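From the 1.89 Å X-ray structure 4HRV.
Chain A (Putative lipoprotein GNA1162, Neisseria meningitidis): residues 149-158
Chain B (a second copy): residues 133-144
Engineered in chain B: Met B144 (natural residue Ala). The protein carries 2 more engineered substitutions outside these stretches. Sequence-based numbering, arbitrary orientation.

Chain A 149-158: VVNQIANSLT
Chain B (133-144) GSNNSNSGLLGM

The two stretches, from two copies of one protein, meet in a small, mainly van der Waals contact in which two nearly antiparallel helices approach along one face and the loops beside them extend the interface, burying 331 Å² in total. Helix 149-155 of chain A, which begins earlier in the chain, and helix 139-144 of chain B, which continues beyond it, run at 161° to each other, with their axes 10.2 Å apart at closest approach. The register runs accordingly in opposite senses along the two chains: Val A150 CA lies 6.8 Å from Gly B143 CA, Ala A154 CA 5.8 Å from Ser B139 CA, and Thr A158 CA 6.4 Å from Ser B137 CA.

From Val A149 to Ala A154 and from Ser B139 to Met B144, phi lies between -70° and -57° and psi between -53° and -29°; Asn A155 departs to -96°/-7°. In chain A, Ile A153 N donates to Val A149 O (3.2 Å) and Ala A154 N to Val A150 O (2.9 Å); in chain B, Leu B142 N donates to Asn B138 O (3.1 Å) and Gly B143 N to Ser B139 O (2.7 Å). Asn B138 occupies the N-cap position.

The apolar part of the contact pairs Ile A153 (chi1 m, chi2 t) with Leu B142, whose chi1 of -123° lies between wells while chi2 is t. Both CA-to-CB bonds point toward the other stretch, and Ile A153 CD1 lies 3.7 Å from Leu B142 CD1, shielding hydrocarbon from solvent. Val A150 (chi1 t) also points across, placing CG1 4.0 Å from Ser B139 OG and 4.5 Å from Gly B143 N. At Gly B143, which has no side chain, Val A150 CG1 comes nearest to the backbone nitrogen. One turn further on, Ala A154 CB packs 4.2 Å from Ser B139 CB, the short side chains accompanying the closest CA approach of the register.

Farther along chain A, the backbone passes through Ser A156 (phi/psi -63°/-169°) and Leu A157 (-69°/33°), whose side-chain end leads away from chain B. Ser A156 (chi1 p) donates from OG to Ile A153 O at 2.8 Å, and Thr A158 OG1 donates to Ser A156 OG at 3.2 Å, tying the turn back to the helix. Thr A158 (chi1 p) points toward chain B, with CG2 3.6 Å from Ser B134 OG (chi1 t) and OG1 3.9 Å from Ser B137 CB. No hydrogen bond crosses between the modelled atoms, and the observed contacts are van der Waals ones; Ser B137 and Asn B135 are each modelled only to CB.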

ATOM      1  N   VAL A 149      -5.960  -2.831   1.524  1.00 31.15           N
ATOM      2  CA  VAL A 149      -6.313  -1.438   1.794  1.00 31.98           C
ATOM      3  C   VAL A 149      -6.544  -0.659   0.487  1.00 36.11           C
ATOM      4  O   VAL A 149      -7.470   0.145   0.390  1.00 34.96           O
ATOM      5  CB  VAL A 149      -5.262  -0.727   2.681  1.00 34.07           C
ATOM      6  CG1 VAL A 149      -5.550   0.766   2.766  1.00 39.88           C
ATOM      7  CG2 VAL A 149      -5.260  -1.327   4.076  1.00 39.54           C
ATOM      8  N   VAL A 150      -5.703  -0.907  -0.514  1.00 39.50           N
ATOM      9  CA  VAL A 150      -5.883  -0.261  -1.817  1.00 41.21           C
ATOM     10  C   VAL A 150      -7.171  -0.745  -2.501  1.00 44.04           C
ATOM     11  O   VAL A 150      -7.881   0.043  -3.133  1.00 44.75           O
ATOM     12  CB  VAL A 150      -4.664  -0.460  -2.742  1.00 40.08           C
ATOM     13  CG1 VAL A 150      -4.933   0.143  -4.121  1.00 42.45           C
ATOM     14  CG2 VAL A 150      -3.424   0.181  -2.126  1.00 38.19           C
ATOM     15  N   ASN A 151      -7.476  -2.034  -2.364  1.00 42.74           N
ATOM     16  CA  ASN A 151      -8.735  -2.571  -2.873  1.00 41.57           C
ATOM     17  C   ASN A 151      -9.928  -1.845  -2.276  1.00 39.17           C
ATOM     18  O   ASN A 151     -10.873  -1.501  -2.980  1.00 40.79           O
ATOM     19  CB  ASN A 151      -8.855  -4.068  -2.577  1.00 48.65           C
ATOM     20  CG  ASN A 151     -10.226  -4.622  -2.930  1.00 54.10           C
ATOM     21  OD1 ASN A 151     -10.441  -5.121  -4.033  1.00 57.82           O
ATOM     22  ND2 ASN A 151     -11.166  -4.523  -1.992  1.00 55.30           N
ATOM     23  N   GLN A 152      -9.889  -1.620  -0.968  1.00 37.32           N
ATOM     24  CA  GLN A 152     -10.967  -0.900  -0.300  1.00 36.87           C
ATOM     25  C   GLN A 152     -11.144   0.531  -0.836  1.00 38.17           C
ATOM     26  O   GLN A 152     -12.269   1.015  -1.006  1.00 37.21           O
ATOM     27  CB  GLN A 152     -10.732  -0.864   1.211  1.00 40.16           C
ATOM     28  CG  GLN A 152     -10.853  -2.226   1.890  1.00 44.46           C
ATOM     29  CD  GLN A 152     -12.091  -2.993   1.454  1.00 45.78           C
ATOM     30  OE1 GLN A 152     -12.000  -3.952   0.688  1.00 46.55           O
ATOM     31  NE2 GLN A 152     -13.253  -2.569   1.938  1.00 47.57           N
ATOM     32  N   ILE A 153     -10.038   1.219  -1.087  1.00 36.89           N
ATOM     33  CA  ILE A 153     -10.139   2.596  -1.572  1.00 38.77           C
ATOM     34  C   ILE A 153     -10.665   2.639  -3.001  1.00 43.15           C
ATOM     35  O   ILE A 153     -11.435   3.533  -3.368  1.00 42.14           O
ATOM     36  CB  ILE A 153      -8.795   3.332  -1.500  1.00 42.15           C
ATOM     37  CG1 ILE A 153      -8.291   3.359  -0.061  1.00 47.47           C
ATOM     38  CG2 ILE A 153      -8.942   4.760  -2.040  1.00 45.86           C
ATOM     39  CD1 ILE A 153      -6.863   3.807   0.100  1.00 49.16           C
ATOM     40  N   ALA A 154     -10.241   1.675  -3.812  1.00 46.44           N
ATOM     41  CA  ALA A 154     -10.677   1.605  -5.203  1.00 50.52           C
ATOM     42  C   ALA A 154     -12.187   1.450  -5.297  1.00 57.48           C
ATOM     43  O   ALA A 154     -12.810   1.894  -6.264  1.00 60.25           O
ATOM     44  CB  ALA A 154      -9.978   0.460  -5.925  1.00 48.39           C
ATOM     45  N   ASN A 155     -12.783   0.833  -4.283  1.00 61.82           N
ATOM     46  CA  ASN A 155     -14.224   0.606  -4.288  1.00 66.50           C
ATOM     47  C   ASN A 155     -15.047   1.650  -3.530  1.00 69.63           C
ATOM     48  O   ASN A 155     -16.274   1.627  -3.584  1.00 73.09           O
ATOM     49  CB  ASN A 155     -14.543  -0.799  -3.774  1.00 69.52           C
ATOM     50  CG  ASN A 155     -13.888  -1.879  -4.607  1.00 71.25           C
ATOM     51  OD1 ASN A 155     -13.639  -1.694  -5.800  1.00 70.96           O
ATOM     52  ND2 ASN A 155     -13.600  -3.013  -3.982  1.00 72.19           N
ATOM     53  N   SER A 156     -14.383   2.569  -2.837  1.00 69.45           N
ATOM     54  CA  SER A 156     -15.095   3.590  -2.070  1.00 73.63           C
ATOM     55  C   SER A 156     -15.924   4.499  -2.978  1.00 80.79           C
ATOM     56  O   SER A 156     -16.104   4.218  -4.163  1.00 82.12           O
ATOM     57  CB  SER A 156     -14.117   4.433  -1.251  1.00 72.76           C
ATOM     58  OG  SER A 156     -13.304   5.232  -2.098  1.00 73.65           O
ATOM     59  N   LEU A 157     -16.418   5.596  -2.409  1.00 84.98           N
ATOM     60  CA  LEU A 157     -17.200   6.577  -3.160  1.00 87.95           C
ATOM     61  C   LEU A 157     -16.357   7.356  -4.174  1.00 87.34           C
ATOM     62  O   LEU A 157     -16.614   8.531  -4.423  1.00 87.81           O
ATOM     63  CB  LEU A 157     -17.899   7.548  -2.204  1.00 90.14           C
ATOM     64  CG  LEU A 157     -19.310   7.191  -1.726  1.00 92.08           C
ATOM     65  CD1 LEU A 157     -20.359   7.703  -2.702  1.00 93.49           C
ATOM     66  CD2 LEU A 157     -19.459   5.690  -1.494  1.00 91.25           C
ATOM     67  N   THR A 158     -15.351   6.698  -4.746  1.00 87.37           N
ATOM     68  CA  THR A 158     -14.539   7.275  -5.818  1.00 86.51           C
ATOM     69  C   THR A 158     -14.014   6.180  -6.742  1.00 82.16           C
ATOM     70  O   THR A 158     -13.249   5.314  -6.316  1.00 80.89           O
ATOM     71  CB  THR A 158     -13.327   8.066  -5.276  1.00 88.54           C
ATOM     72  OG1 THR A 158     -12.489   7.200  -4.497  1.00 88.77           O
ATOM     73  CG2 THR A 158     -13.779   9.247  -4.425  1.00 89.57           C
TER
ATOM     74  N   GLY B 133      -5.989  11.980  -2.811  1.00 47.14           N
ATOM     75  CA  GLY B 133      -6.829  13.105  -3.179  1.00 50.26           C
ATOM     76  C   GLY B 133      -8.064  12.601  -3.901  1.00 52.70           C
ATOM     77  O   GLY B 133      -7.958  11.847  -4.867  1.00 46.83           O
ATOM     78  N   SER B 134      -9.238  13.011  -3.428  1.00 57.62           N
ATOM     79  CA  SER B 134     -10.503  12.539  -3.986  1.00 62.11           C
ATOM     80  C   SER B 134     -10.764  13.064  -5.401  1.00 64.74           C
ATOM     81  O   SER B 134     -11.358  12.370  -6.231  1.00 67.72           O
ATOM     82  CB  SER B 134     -11.665  12.902  -3.054  1.00 65.45           C
ATOM     83  OG  SER B 134     -12.919  12.684  -3.676  1.00 68.59           O
ATOM     84  N   ASN B 135     -10.316  14.284  -5.672  1.00 62.20           N
ATOM     85  CA  ASN B 135     -10.517  14.905  -6.977  1.00 62.97           C
ATOM     86  C   ASN B 135      -9.946  14.094  -8.148  1.00 61.71           C
ATOM     87  O   ASN B 135     -10.477  14.148  -9.258  1.00 60.75           O
ATOM     88  CB  ASN B 135      -9.945  16.325  -6.986  1.00 63.15           C
ATOM     89  N   ASN B 136      -8.873  13.346  -7.912  1.00 61.99           N
ATOM     90  CA  ASN B 136      -8.247  12.573  -8.989  1.00 64.01           C
ATOM     91  C   ASN B 136      -7.886  11.132  -8.616  1.00 67.52           C
ATOM     92  O   ASN B 136      -6.743  10.706  -8.811  1.00 68.80           O
ATOM     93  CB  ASN B 136      -6.995  13.289  -9.512  1.00 65.67           C
ATOM     94  CG  ASN B 136      -7.286  14.685 -10.045  1.00 68.90           C
ATOM     95  OD1 ASN B 136      -7.807  14.846 -11.150  1.00 71.53           O
ATOM     96  ND2 ASN B 136      -6.926  15.704  -9.267  1.00 68.88           N
ATOM     97  N   SER B 137      -8.857  10.381  -8.099  1.00 64.33           N
ATOM     98  CA  SER B 137      -8.624   9.000  -7.670  1.00 59.87           C
ATOM     99  C   SER B 137      -7.997   8.147  -8.773  1.00 58.00           C
ATOM    100  O   SER B 137      -8.316   8.302  -9.951  1.00 62.10           O
ATOM    101  CB  SER B 137      -9.926   8.360  -7.181  1.00 59.05           C
ATOM    102  N   ASN B 138      -7.094   7.254  -8.381  1.00 54.55           N
ATOM    103  CA  ASN B 138      -6.357   6.414  -9.322  1.00 54.86           C
ATOM    104  C   ASN B 138      -5.673   5.241  -8.604  1.00 48.63           C
ATOM    105  O   ASN B 138      -4.623   5.404  -7.974  1.00 37.30           O
ATOM    106  CB  ASN B 138      -5.325   7.260 -10.087  1.00 58.69           C
ATOM    107  CG  ASN B 138      -4.665   6.503 -11.232  1.00 59.15           C
ATOM    108  OD1 ASN B 138      -4.622   6.984 -12.366  1.00 62.51           O
ATOM    109  ND2 ASN B 138      -4.137   5.326 -10.939  1.00 55.00           N
ATOM    110  N   SER B 139      -6.278   4.058  -8.713  1.00 51.18           N
ATOM    111  CA  SER B 139      -5.768   2.854  -8.052  1.00 52.21           C
ATOM    112  C   SER B 139      -4.387   2.457  -8.552  1.00 50.42           C
ATOM    113  O   SER B 139      -3.561   1.963  -7.783  1.00 44.99           O
ATOM    114  CB  SER B 139      -6.742   1.686  -8.242  1.00 55.42           C
ATOM    115  OG  SER B 139      -6.118   0.454  -7.911  1.00 60.59           O
ATOM    116  N   GLY B 140      -4.141   2.671  -9.844  1.00 50.35           N
ATOM    117  CA  GLY B 140      -2.860   2.340 -10.444  1.00 44.81           C
ATOM    118  C   GLY B 140      -1.713   3.050  -9.752  1.00 41.49           C
ATOM    119  O   GLY B 140      -0.751   2.417  -9.322  1.00 42.56           O
ATOM    120  N   LEU B 141      -1.820   4.373  -9.641  1.00 38.10           N
ATOM    121  CA  LEU B 141      -0.797   5.177  -8.985  1.00 34.52           C
ATOM    122  C   LEU B 141      -0.693   4.903  -7.486  1.00 29.75           C
ATOM    123  O   LEU B 141       0.402   4.870  -6.947  1.00 29.95           O
ATOM    124  CB  LEU B 141      -1.047   6.673  -9.242  1.00 32.55           C
ATOM    125  CG  LEU B 141      -1.016   7.041 -10.724  1.00 33.25           C
ATOM    126  CD1 LEU B 141      -1.391   8.500 -10.959  1.00 33.33           C
ATOM    127  CD2 LEU B 141       0.363   6.741 -11.315  1.00 32.13           C
ATOM    128  N   LEU B 142      -1.826   4.738  -6.804  1.00 36.06           N
ATOM    129  CA  LEU B 142      -1.797   4.407  -5.382  1.00 39.58           C
ATOM    130  C   LEU B 142      -1.136   3.056  -5.194  1.00 37.16           C
ATOM    131  O   LEU B 142      -0.362   2.852  -4.262  1.00 33.06           O
ATOM    132  CB  LEU B 142      -3.206   4.357  -4.791  1.00 43.49           C
ATOM    133  CG  LEU B 142      -3.518   5.265  -3.594  1.00 42.29           C
ATOM    134  CD1 LEU B 142      -4.621   4.639  -2.741  1.00 45.00           C
ATOM    135  CD2 LEU B 142      -2.293   5.541  -2.758  1.00 36.87           C
ATOM    136  N   GLY B 143      -1.437   2.141  -6.107  1.00 38.83           N
ATOM    137  CA  GLY B 143      -0.802   0.839  -6.125  1.00 42.39           C
ATOM    138  C   GLY B 143       0.705   0.932  -6.229  1.00 40.64           C
ATOM    139  O   GLY B 143       1.428   0.296  -5.449  1.00 37.89           O
HETATM  140  N   MSE B 144       1.191   1.741  -7.174  1.00 39.51           N
HETATM  141  CA  MSE B 144       2.634   1.851  -7.367  1.00 35.77           C
HETATM  142  C   MSE B 144       3.298   2.489  -6.162  1.00 32.29           C
HETATM  143  O   MSE B 144       4.401   2.107  -5.799  1.00 30.22           O
HETATM  144  CB  MSE B 144       3.002   2.605  -8.653  1.00 41.88           C
HETATM  145  CG  MSE B 144       3.099   4.097  -8.516  1.00 47.05           C
HETATM  146 SE   MSE B 144       4.722   4.820  -7.668  1.00 55.17          SE
HETATM  147  CE  MSE B 144       3.960   6.598  -7.289  1.00 44.83           C
TER